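Local structure of queuine lyase ([Clostridium] spiroforme DSM 1552, 6P78) at residues 33-38 with 237-242; 44-49 with 121-126; 72-77 with 104-109; 208-211 with 216-219. The protein is a radical SAM enzyme that probably uses a 4Fe-4S cluster and S-adenosylmethionine to break a C-N bond of the deazapurine queuine in bacterial queuine salvage. All blocks are in the same frame, centred on the assembly; numbering follows the deposited sequence.

Contact 1 of 4, residues 33-38 with 237-242; sequences DKREIV and KYDYLG
Arg35 and Asp239 approach from opposite directions across the space between strand 35-39 and strand 238-241, and their salt bridge is the direct link between the two ranges. From CB, which points toward the other strand, CG takes the position between backbone N and carbonyl carbon (chi1 59°), and the chain then runs extended through CD to NE. On this course the side chain touches Val83 and Ile29 of the adjoining strands. The two strands belong to separate sheets, consistent with the open partial barrel of radical SAM enzymes, so a long arginine suits a place where no backbone ladder can bridge the gap. Beyond CZ the guanidinium spreads its hydrogens in several directions. NH1 gives one to Asp33 O at 2.9 Å and another to a water at 2.8 Å from NH1. That water also accepts from Asp33 N and donates to Asp239 OD1, 2.6 Å from the water, a second, indirect tie across the contact. NH2 bonds Asp239 OD2 at 3.0 Å, almost straight at 170°. This oxygen lies in the guanidinium plane, yet the nitrogen meets it from above the carboxylate plane, the two planes being turned 43° apart. NH2 also pairs with Glu85, Tyr116 makes a cation-pi contact with Arg35, and His202 NE2 bonds Asp239 OD2.

Contact 2 of 4, residues 44-49 with 121-126; sequences PCIWGK and YLYKKK. With SF4 (iron/sulfur cluster), chain B.
Ile46 wedges against both Leu122 and Tyr123, which project from the short 3-10 turn 121-123. Its CD1 meets Leu122 CD1 at 3.9 Å, the two side chains running at a slant to each other, while Ile46 CG1 lies 3.5 Å from Tyr123 CE2. CG2 presses on the end of the phenol, 3.0 Å from Tyr123 OH, a tight fit for a methyl group. Ile46 reaches both partners with CG1 between its backbone N and carbonyl carbon (chi1 55°). Trp47 adds a looser, oblique contact, CE3 4.4 Å from Leu122 CD1.

Further out, Glu94 OE2 bonds both Tyr123 OH and the backbone N of Ile46, fixing the two partners relative to each other; Phe93 stacks on the Tyr123 ring, and Trp47 NE1 is held by Asn157 O. The loop 44-49 also carries Cys45, whose SG binds the cluster iron FE1 at 2.4 Å. With Cys50 and Cys53 it forms a CX4CX2C variant of the radical SAM cysteine motif. Gly48, at positive phi, brings its CA within 3.6 Å of cluster sulfur S2, where a side-chain-free residue fits. Trp47 N makes a weak hydrogen bond to Cys45 SG, which may slightly temper the thiolate's negative charge.

Contact 3 of 4, residues 72-77 with 104-109; sequences EVLNKI and YKIIGE
Ile106 on helix 97-109 sets CG1 opposite its own carbonyl carbon (chi1 -75°) and keeps the next bond extended (chi2 169°), which carries CD1 out to Leu74 while CG2 branches off toward Ile77. At Ile77, chi1 of -63° likewise places CG2 across from the backbone N, and the two CG2 methyls meet at 3.7 Å. The side chains of Ile77 and Ile106 cross at about a right angle, so they touch by these branches and do not lie alongside each other. The longer arm of Ile106 ends at the base of Leu74, CD1 lying 3.9 Å from Leu74 CB and 3.8 Å from Leu74 O. That oxygen is already engaged, for it accepts Ile77 N at 3.1 Å and closes the type I turn from Leu74 to Ile77. The turn thus presents Leu74 and Ile77 to the same isoleucine, whose forked shape suits two separate partners.

Helices 63-74 and 97-109 belong to successive beta-alpha-beta crossovers and pack side by side; Ile77 also touches Leu84 on strand 83-87, and Leu74 touches Ile103. Asn75 OD1 bonds Arg102, adding a polar tie beside the apolar contact. All three touching residues are buried and meet mainly through aliphatic groups, so hydrophobic burial and dispersion hold them, with shape complementarity, more than bond direction, setting the fit.

Contact 4 of 4, residues 208-211 with 216-219; sequences YRNN and KRDE. With SAM (S-adenosylmethionine), chain D.
Arg217 lies against Tyr208 with the guanidinium and ring planes 26° apart, but the two do not stack: what meets the edge of the ring is Arg217 CG, 3.7 Å from Tyr208 CD2. The guanidinium passes on to the backbone, where NH1 bonds Tyr208 O at 2.9 Å. A bend at chi3 (59°) helps turn it there. Its other flank grips Glu219 side-on, NE to OE2 at 2.8 Å and NH2 to OE1 at 2.9 Å, which limits rotation of the flat group. Asn210 stands nearly square to it, amide and guanidinium planes 79° apart, and OD1 accepts Arg217 N at 2.9 Å on a lone pair in the carbonyl plane. An asparagine suits the place because its ND2 can donate to a water that in turn bonds Arg217 O.

This fastening probably helps hold the loop at the adenine of S-adenosylmethionine: Arg209 N donates to SAM N1 at 2.9 Å, and SAM N6 to Arg209 O at 2.8 Å, while the Tyr208 ring borders the same amino group. Tyr208 OH is anchored on Ile215 O. The loop leaves strand 203-207, pairs through Tyr208 with Val179 of strand 178-179, and runs into helix 219-228, whose N-cap is Asp218.

In the fold
Contacts 2 and 4 serve different ends of S-adenosylmethionine, contact 2 indirectly through the cluster. The cluster iron FE2 is 2.4 Å from SAM N and 2.5 Å from SAM OXT, and range 208-211 borders the adenine; the centres of these contacts lie about 24 Å apart. Contact 1 lies beside the queuine pocket, to which it contributes Leu241, and the Arg35 side chain is about 7 Å from that ligand. Contact 4 comes within about 5 Å of contact 1, nearest atoms. Contact 3 is remote from the sites but touches strand 35-39, with Val38 CG1 3.6 Å from Val73 CG1. Its centre is about 35 Å from that of contact 4, across the chain's centre.

Contact 1 of 4, residues 33-38 with 237-242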
# COMPACT_ATOMS: atom_id res chain seq x y z
N ASP A 33 5.63 13.19 -3.76
CA ASP A 33 4.30 13.78 -3.57
C ASP A 33 4.05 13.96 -2.07
O ASP A 33 3.45 13.12 -1.41
CB ASP A 33 3.24 12.89 -4.21
CG ASP A 33 1.90 13.59 -4.38
OD1 ASP A 33 1.88 14.84 -4.36
OD2 ASP A 33 0.87 12.89 -4.53
N LYS A 34 4.52 15.09 -1.52
CA LYS A 34 4.42 15.32 -0.08
C LYS A 34 2.97 15.24 0.38
O LYS A 34 2.06 15.75 -0.29
CB LYS A 34 5.02 16.68 0.29
CG LYS A 34 6.46 16.90 -0.19
CD LYS A 34 7.03 18.21 0.36
CE LYS A 34 8.45 18.49 -0.14
NZ LYS A 34 9.03 19.73 0.45
N ARG A 35 2.76 14.58 1.52
CA ARG A 35 1.41 14.31 1.97
C ARG A 35 1.42 13.90 3.43
O ARG A 35 2.44 13.45 3.96
CB ARG A 35 0.77 13.18 1.14
CG ARG A 35 1.52 11.84 1.15
CD ARG A 35 0.94 11.03 0.02
NE ARG A 35 1.48 9.68 -0.13
CZ ARG A 35 2.48 9.34 -0.93
NH1 ARG A 35 3.15 10.27 -1.62
NH2 ARG A 35 2.83 8.06 -1.03
N GLU A 36 0.25 14.02 4.06
CA GLU A 36 0.01 13.41 5.35
C GLU A 36 -0.31 11.94 5.15
O GLU A 36 -0.86 11.55 4.12
CB GLU A 36 -1.15 14.11 6.08
CG GLU A 36 -0.84 15.55 6.49
CD GLU A 36 -2.08 16.27 6.95
OE1 GLU A 36 -2.85 16.73 6.07
OE2 GLU A 36 -2.29 16.37 8.18
N ILE A 37 0.07 11.11 6.12
CA ILE A 37 -0.27 9.69 6.08
C ILE A 37 -0.76 9.25 7.45
O ILE A 37 -0.22 9.68 8.48
CB ILE A 37 0.91 8.81 5.60
CG1 ILE A 37 0.45 7.34 5.43
CG2 ILE A 37 2.12 8.90 6.50
CD1 ILE A 37 1.49 6.45 4.72
N VAL A 38 -1.80 8.43 7.47
CA VAL A 38 -2.33 7.86 8.70
C VAL A 38 -2.42 6.35 8.55
O VAL A 38 -2.78 5.85 7.48
CB VAL A 38 -3.70 8.45 9.09
CG1 VAL A 38 -3.55 9.94 9.43
CG2 VAL A 38 -4.74 8.23 7.99
N LYS A 237 8.32 9.33 -9.66
CA LYS A 237 7.02 8.68 -9.76
C LYS A 237 6.79 7.62 -8.70
O LYS A 237 5.63 7.28 -8.43
CB LYS A 237 6.86 8.01 -11.14
CG LYS A 237 6.93 9.01 -12.29
CD LYS A 237 7.04 8.31 -13.63
CE LYS A 237 5.87 7.39 -13.86
NZ LYS A 237 5.82 6.96 -15.29
N TYR A 238 7.84 7.07 -8.11
CA TYR A 238 7.76 5.82 -7.36
C TYR A 238 8.35 6.05 -5.97
O TYR A 238 9.43 6.63 -5.84
CB TYR A 238 8.52 4.69 -8.08
CG TYR A 238 8.06 4.52 -9.52
CD1 TYR A 238 6.74 4.21 -9.80
CD2 TYR A 238 8.93 4.72 -10.58
CE1 TYR A 238 6.29 4.09 -11.09
CE2 TYR A 238 8.50 4.58 -11.90
CZ TYR A 238 7.19 4.27 -12.15
OH TYR A 238 6.73 4.15 -13.43
N ASP A 239 7.63 5.62 -4.94
CA ASP A 239 8.14 5.72 -3.59
C ASP A 239 9.03 4.52 -3.31
O ASP A 239 8.70 3.39 -3.68
CB ASP A 239 7.00 5.77 -2.57
CG ASP A 239 6.17 7.05 -2.70
OD1 ASP A 239 6.77 8.16 -2.75
OD2 ASP A 239 4.93 6.95 -2.78
N TYR A 240 10.14 4.75 -2.63
CA TYR A 240 11.11 3.67 -2.41
C TYR A 240 11.31 3.54 -0.90
O TYR A 240 11.68 4.51 -0.24
CB TYR A 240 12.41 3.99 -3.13
CG TYR A 240 13.46 2.90 -3.18
CD1 TYR A 240 14.16 2.52 -2.03
CD2 TYR A 240 13.80 2.28 -4.38
CE1 TYR A 240 15.14 1.53 -2.08
CE2 TYR A 240 14.77 1.30 -4.44
CZ TYR A 240 15.44 0.93 -3.29
OH TYR A 240 16.42 -0.05 -3.35
N LEU A 241 11.04 2.34 -0.35
CA LEU A 241 11.18 2.12 1.10
C LEU A 241 12.22 1.04 1.35
O LEU A 241 11.95 -0.15 1.16
CB LEU A 241 9.85 1.72 1.75
CG LEU A 241 8.82 2.82 1.94
CD1 LEU A 241 8.02 2.97 0.67
CD2 LEU A 241 7.91 2.50 3.12
N GLY A 242 13.40 1.45 1.81
CA GLY A 242 14.41 0.48 2.19
C GLY A 242 14.02 -0.31 3.43
O GLY A 242 14.45 -1.45 3.61
O HOH W 1 5.16 10.08 -3.60

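Contact 2 of 4, residues 44-49 with 121-126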
# COMPACT_ATOMS: atom_id res chain seq x y z
N PRO A 44 -10.65 -7.66 10.36
CA PRO A 44 -9.70 -8.57 9.70
C PRO A 44 -9.69 -8.46 8.18
O PRO A 44 -10.73 -8.34 7.52
CB PRO A 44 -10.17 -9.95 10.15
CG PRO A 44 -10.67 -9.69 11.54
CD PRO A 44 -11.29 -8.32 11.51
N CYS A 45 -8.49 -8.49 7.62
CA CYS A 45 -8.30 -8.53 6.17
C CYS A 45 -9.13 -9.67 5.56
O CYS A 45 -9.13 -10.79 6.08
CB CYS A 45 -6.82 -8.72 5.89
SG CYS A 45 -6.46 -8.92 4.15
N ILE A 46 -9.86 -9.37 4.48
CA ILE A 46 -10.81 -10.37 3.99
C ILE A 46 -10.07 -11.54 3.39
O ILE A 46 -10.61 -12.65 3.30
CB ILE A 46 -11.79 -9.75 2.98
CG1 ILE A 46 -11.04 -9.06 1.85
CG2 ILE A 46 -12.76 -8.82 3.71
CD1 ILE A 46 -11.01 -9.83 0.55
N TRP A 47 -8.82 -11.33 2.96
CA TRP A 47 -8.01 -12.46 2.47
C TRP A 47 -7.21 -13.00 3.65
O TRP A 47 -7.47 -14.11 4.13
CB TRP A 47 -7.14 -12.01 1.30
CG TRP A 47 -6.21 -13.08 0.78
CD1 TRP A 47 -4.84 -13.02 0.72
CD2 TRP A 47 -6.58 -14.34 0.22
NE1 TRP A 47 -4.34 -14.19 0.19
CE2 TRP A 47 -5.39 -15.02 -0.12
CE3 TRP A 47 -7.81 -14.98 -0.01
CZ2 TRP A 47 -5.39 -16.29 -0.70
CZ3 TRP A 47 -7.81 -16.24 -0.58
CH2 TRP A 47 -6.60 -16.89 -0.92
N GLY A 48 -6.25 -12.23 4.14
CA GLY A 48 -5.56 -12.59 5.36
C GLY A 48 -4.64 -13.79 5.29
O GLY A 48 -4.19 -14.26 6.33
N LYS A 49 -4.32 -14.30 4.09
CA LYS A 49 -3.56 -15.54 3.99
C LYS A 49 -2.24 -15.39 3.24
O LYS A 49 -1.59 -16.40 2.92
CB LYS A 49 -4.44 -16.61 3.35
CG LYS A 49 -5.61 -16.97 4.25
CD LYS A 49 -6.34 -18.19 3.75
CE LYS A 49 -7.17 -17.85 2.54
NZ LYS A 49 -7.68 -19.09 1.86
N TYR A 121 -6.64 -6.74 -4.72
CA TYR A 121 -7.25 -6.92 -6.03
C TYR A 121 -8.67 -7.48 -5.98
O TYR A 121 -9.46 -7.25 -6.90
CB TYR A 121 -6.37 -7.86 -6.87
CG TYR A 121 -6.57 -7.68 -8.34
CD1 TYR A 121 -6.16 -6.53 -8.98
CD2 TYR A 121 -7.15 -8.68 -9.10
CE1 TYR A 121 -6.33 -6.36 -10.33
CE2 TYR A 121 -7.31 -8.53 -10.47
CZ TYR A 121 -6.92 -7.37 -11.07
OH TYR A 121 -7.09 -7.20 -12.43
N LEU A 122 -8.99 -8.28 -4.94
CA LEU A 122 -10.32 -8.84 -4.82
C LEU A 122 -11.39 -7.77 -4.68
O LEU A 122 -12.57 -8.08 -4.86
CB LEU A 122 -10.40 -9.79 -3.63
CG LEU A 122 -9.67 -11.14 -3.79
CD1 LEU A 122 -9.65 -11.88 -2.45
CD2 LEU A 122 -10.36 -11.96 -4.86
N TYR A 123 -11.01 -6.55 -4.29
CA TYR A 123 -11.94 -5.42 -4.20
C TYR A 123 -12.07 -4.64 -5.50
O TYR A 123 -12.71 -3.58 -5.50
CB TYR A 123 -11.49 -4.46 -3.10
CG TYR A 123 -11.77 -4.93 -1.72
CD1 TYR A 123 -13.05 -4.87 -1.20
CD2 TYR A 123 -10.75 -5.42 -0.92
CE1 TYR A 123 -13.32 -5.29 0.07
CE2 TYR A 123 -11.01 -5.85 0.37
CZ TYR A 123 -12.29 -5.79 0.86
OH TYR A 123 -12.54 -6.21 2.15
N LYS A 124 -11.52 -5.14 -6.61
CA LYS A 124 -11.46 -4.36 -7.85
C LYS A 124 -12.80 -3.74 -8.22
O LYS A 124 -12.87 -2.57 -8.62
CB LYS A 124 -10.98 -5.25 -9.00
CG LYS A 124 -10.80 -4.50 -10.30
CD LYS A 124 -10.29 -5.44 -11.39
CE LYS A 124 -10.05 -4.71 -12.71
NZ LYS A 124 -9.81 -5.71 -13.78
N LYS A 125 -13.90 -4.50 -8.11
CA LYS A 125 -15.17 -4.01 -8.61
C LYS A 125 -15.82 -2.97 -7.70
O LYS A 125 -16.80 -2.34 -8.11
CB LYS A 125 -16.13 -5.20 -8.80
CG LYS A 125 -15.62 -6.23 -9.79
CD LYS A 125 -15.64 -5.69 -11.19
CE LYS A 125 -15.25 -6.75 -12.19
NZ LYS A 125 -13.96 -6.37 -12.78
N LYS A 126 -15.28 -2.74 -6.49
CA LYS A 126 -15.83 -1.74 -5.59
C LYS A 126 -15.19 -0.37 -5.78
O LYS A 126 -15.69 0.62 -5.22
CB LYS A 126 -15.64 -2.19 -4.13
CG LYS A 126 -16.48 -3.39 -3.73
CD LYS A 126 -16.48 -3.62 -2.24
CE LYS A 126 -17.78 -3.16 -1.61
NZ LYS A 126 -18.92 -4.07 -1.94
FE1 SF4 B . -4.07 -8.90 3.84
FE2 SF4 B . -2.63 -7.38 2.07
FE3 SF4 B . -2.23 -10.03 2.25
FE4 SF4 B . -1.50 -8.59 4.32
S1 SF4 B . -0.59 -8.39 2.20
S2 SF4 B . -2.68 -10.56 4.44
S3 SF4 B . -3.03 -6.93 4.34
S4 SF4 B . -4.08 -9.05 1.54

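Contact 3 of 4, residues 72-77 with 104-109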
# COMPACT_ATOMS: atom_id res chain seq x y z
N GLU A 72 -8.90 9.44 17.04
CA GLU A 72 -7.82 10.23 17.62
C GLU A 72 -6.71 10.49 16.61
O GLU A 72 -6.02 11.52 16.69
CB GLU A 72 -7.25 9.56 18.86
CG GLU A 72 -8.31 9.28 19.91
CD GLU A 72 -8.90 10.57 20.48
OE1 GLU A 72 -10.15 10.68 20.52
OE2 GLU A 72 -8.13 11.49 20.86
N VAL A 73 -6.52 9.58 15.65
CA VAL A 73 -5.55 9.80 14.60
C VAL A 73 -6.07 10.84 13.62
O VAL A 73 -5.35 11.77 13.22
CB VAL A 73 -5.22 8.48 13.88
CG1 VAL A 73 -4.18 8.74 12.80
CG2 VAL A 73 -4.76 7.45 14.90
N LEU A 74 -7.34 10.70 13.22
CA LEU A 74 -7.92 11.57 12.20
C LEU A 74 -7.97 13.02 12.65
O LEU A 74 -7.92 13.93 11.82
CB LEU A 74 -9.32 11.09 11.84
CG LEU A 74 -9.39 9.75 11.08
CD1 LEU A 74 -10.83 9.43 10.83
CD2 LEU A 74 -8.65 9.87 9.78
N ASN A 75 -8.07 13.26 13.96
CA ASN A 75 -8.01 14.62 14.48
C ASN A 75 -6.74 15.36 14.09
O ASN A 75 -6.71 16.60 14.14
CB ASN A 75 -8.11 14.60 16.00
CG ASN A 75 -9.49 14.27 16.49
OD1 ASN A 75 -10.46 14.38 15.74
ND2 ASN A 75 -9.58 13.88 17.76
N LYS A 76 -5.67 14.65 13.74
CA LYS A 76 -4.42 15.31 13.43
C LYS A 76 -4.33 15.77 11.99
O LYS A 76 -3.38 16.51 11.66
CB LYS A 76 -3.24 14.38 13.73
CG LYS A 76 -3.13 14.04 15.20
CD LYS A 76 -1.97 13.10 15.50
CE LYS A 76 -2.01 12.68 16.96
NZ LYS A 76 -1.11 11.52 17.19
N ILE A 77 -5.24 15.34 11.11
CA ILE A 77 -5.14 15.70 9.70
C ILE A 77 -5.49 17.18 9.52
O ILE A 77 -6.51 17.67 10.01
CB ILE A 77 -6.07 14.82 8.86
CG1 ILE A 77 -5.61 13.37 8.96
CG2 ILE A 77 -6.05 15.29 7.41
CD1 ILE A 77 -6.47 12.40 8.22
N TYR A 104 -14.18 11.09 4.52
CA TYR A 104 -14.89 11.84 3.49
C TYR A 104 -15.15 13.28 3.95
O TYR A 104 -14.95 14.23 3.19
CB TYR A 104 -16.20 11.13 3.17
CG TYR A 104 -17.12 11.87 2.24
CD1 TYR A 104 -16.89 11.88 0.87
CD2 TYR A 104 -18.24 12.55 2.72
CE1 TYR A 104 -17.74 12.55 0.01
CE2 TYR A 104 -19.09 13.22 1.87
CZ TYR A 104 -18.83 13.22 0.51
OH TYR A 104 -19.67 13.90 -0.34
N LYS A 105 -15.60 13.44 5.19
CA LYS A 105 -15.84 14.77 5.73
C LYS A 105 -14.56 15.59 5.74
O LYS A 105 -14.55 16.75 5.31
CB LYS A 105 -16.40 14.66 7.15
CG LYS A 105 -17.89 14.40 7.24
CD LYS A 105 -18.23 13.92 8.66
CE LYS A 105 -19.72 13.81 8.89
NZ LYS A 105 -20.12 12.38 9.11
N ILE A 106 -13.47 14.99 6.21
CA ILE A 106 -12.20 15.70 6.32
C ILE A 106 -11.70 16.14 4.95
O ILE A 106 -11.13 17.23 4.81
CB ILE A 106 -11.18 14.80 7.04
CG1 ILE A 106 -11.50 14.74 8.54
CG2 ILE A 106 -9.74 15.25 6.78
CD1 ILE A 106 -10.70 13.65 9.26
N ILE A 107 -11.87 15.29 3.94
CA ILE A 107 -11.49 15.66 2.57
C ILE A 107 -12.10 17.00 2.18
O ILE A 107 -11.43 17.87 1.61
CB ILE A 107 -11.92 14.56 1.59
CG1 ILE A 107 -11.07 13.30 1.77
CG2 ILE A 107 -11.91 15.08 0.16
CD1 ILE A 107 -9.63 13.58 2.04
N GLY A 108 -13.39 17.17 2.47
CA GLY A 108 -14.06 18.41 2.09
C GLY A 108 -13.68 19.56 2.99
O GLY A 108 -13.49 20.69 2.52
N GLU A 109 -13.54 19.30 4.29
CA GLU A 109 -13.32 20.39 5.24
C GLU A 109 -11.90 20.94 5.15
O GLU A 109 -11.69 22.15 5.35
CB GLU A 109 -13.60 19.91 6.67
CG GLU A 109 -15.03 19.47 6.92
CD GLU A 109 -15.21 18.85 8.30
OE1 GLU A 109 -14.23 18.23 8.79
OE2 GLU A 109 -16.31 19.00 8.88

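Contact 4 of 4, residues 208-211 with 216-219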
# COMPACT_ATOMS: atom_id res chain seq x y z
N TYR A 208 12.24 -6.10 1.13
CA TYR A 208 11.62 -7.03 2.06
C TYR A 208 12.30 -7.00 3.43
O TYR A 208 13.53 -6.98 3.52
CB TYR A 208 11.66 -8.45 1.48
CG TYR A 208 10.85 -9.40 2.32
CD1 TYR A 208 9.48 -9.27 2.39
CD2 TYR A 208 11.47 -10.38 3.09
CE1 TYR A 208 8.71 -10.09 3.21
CE2 TYR A 208 10.72 -11.22 3.91
CZ TYR A 208 9.34 -11.07 3.95
OH TYR A 208 8.59 -11.91 4.76
N ARG A 209 11.50 -7.03 4.49
CA ARG A 209 11.99 -7.11 5.85
C ARG A 209 11.57 -8.43 6.49
O ARG A 209 10.39 -8.81 6.44
CB ARG A 209 11.48 -5.92 6.69
CG ARG A 209 11.95 -5.96 8.16
CD ARG A 209 11.49 -4.73 8.93
NE ARG A 209 10.04 -4.70 9.08
CZ ARG A 209 9.37 -3.81 9.81
NH1 ARG A 209 10.02 -2.85 10.47
NH2 ARG A 209 8.05 -3.87 9.89
N ASN A 210 12.53 -9.14 7.09
CA ASN A 210 12.19 -10.34 7.85
C ASN A 210 11.21 -9.99 8.96
O ASN A 210 11.28 -8.91 9.56
CB ASN A 210 13.46 -10.97 8.43
CG ASN A 210 14.26 -11.70 7.38
OD1 ASN A 210 13.72 -12.09 6.36
ND2 ASN A 210 15.55 -11.89 7.63
N ASN A 211 10.27 -10.90 9.21
CA ASN A 211 9.25 -10.67 10.23
C ASN A 211 8.90 -11.98 10.93
O ASN A 211 9.75 -12.88 11.03
CB ASN A 211 7.99 -10.02 9.62
CG ASN A 211 7.38 -10.84 8.47
OD1 ASN A 211 7.68 -12.03 8.30
ND2 ASN A 211 6.51 -10.21 7.69
N LYS A 216 11.60 -15.25 3.92
CA LYS A 216 12.88 -14.67 4.31
C LYS A 216 13.52 -13.84 3.21
O LYS A 216 13.36 -14.13 2.01
CB LYS A 216 13.87 -15.75 4.76
CG LYS A 216 13.44 -16.53 5.99
CD LYS A 216 13.27 -15.53 7.14
CE LYS A 216 12.90 -16.17 8.46
NZ LYS A 216 12.78 -15.11 9.51
N ARG A 217 14.28 -12.83 3.65
CA ARG A 217 15.11 -12.00 2.79
C ARG A 217 16.18 -12.82 2.07
O ARG A 217 16.80 -13.70 2.66
CB ARG A 217 15.82 -10.93 3.63
CG ARG A 217 14.98 -9.72 3.91
CD ARG A 217 15.60 -8.84 5.00
NE ARG A 217 16.94 -8.35 4.66
CZ ARG A 217 17.21 -7.09 4.30
NH1 ARG A 217 16.24 -6.19 4.22
NH2 ARG A 217 18.45 -6.74 4.03
N ASP A 218 16.41 -12.48 0.79
CA ASP A 218 17.57 -12.95 0.03
C ASP A 218 18.58 -11.80 0.04
O ASP A 218 18.42 -10.82 -0.68
CB ASP A 218 17.17 -13.35 -1.39
CG ASP A 218 18.32 -13.91 -2.19
OD1 ASP A 218 19.46 -13.45 -1.99
OD2 ASP A 218 18.09 -14.80 -3.05
N GLU A 219 19.63 -11.92 0.86
CA GLU A 219 20.52 -10.78 1.05
C GLU A 219 21.32 -10.47 -0.21
O GLU A 219 21.65 -9.30 -0.46
CB GLU A 219 21.48 -11.02 2.21
CG GLU A 219 20.80 -11.18 3.57
CD GLU A 219 20.07 -9.92 4.04
OE1 GLU A 219 20.40 -8.82 3.54
OE2 GLU A 219 19.17 -10.04 4.91
N SAM D . -4.10 -5.59 1.38
CA SAM D . -3.72 -4.92 0.16
C SAM D . -3.02 -5.90 -0.77
O SAM D . -3.14 -5.79 -1.99
OXT SAM D . -2.35 -6.84 -0.31
CB SAM D . -2.85 -3.71 0.48
CG SAM D . -1.34 -3.93 0.60
SD SAM D . -0.71 -4.48 2.21
CE SAM D . -1.82 -3.60 3.36
C5' SAM D . 0.84 -3.56 2.47
C4' SAM D . 2.11 -3.87 1.64
O4' SAM D . 3.27 -3.89 2.47
C3' SAM D . 2.14 -5.20 0.90
O3' SAM D . 1.46 -5.13 -0.34
C2' SAM D . 3.63 -5.43 0.72
O2' SAM D . 4.08 -4.84 -0.50
C1' SAM D . 4.27 -4.70 1.90
N9 SAM D . 4.86 -5.64 2.90
C8 SAM D . 4.21 -6.56 3.71
N7 SAM D . 5.13 -7.21 4.46
C5 SAM D . 6.36 -6.72 4.15
C6 SAM D . 7.64 -7.02 4.59
N6 SAM D . 7.85 -7.95 5.52
N1 SAM D . 8.71 -6.34 4.06
C2 SAM D . 8.53 -5.38 3.09
N3 SAM D . 7.27 -5.08 2.65
C4 SAM D . 6.19 -5.74 3.18
O HOH W 2 17.03 -13.82 5.59
O HOH W 3 10.64 -13.48 8.08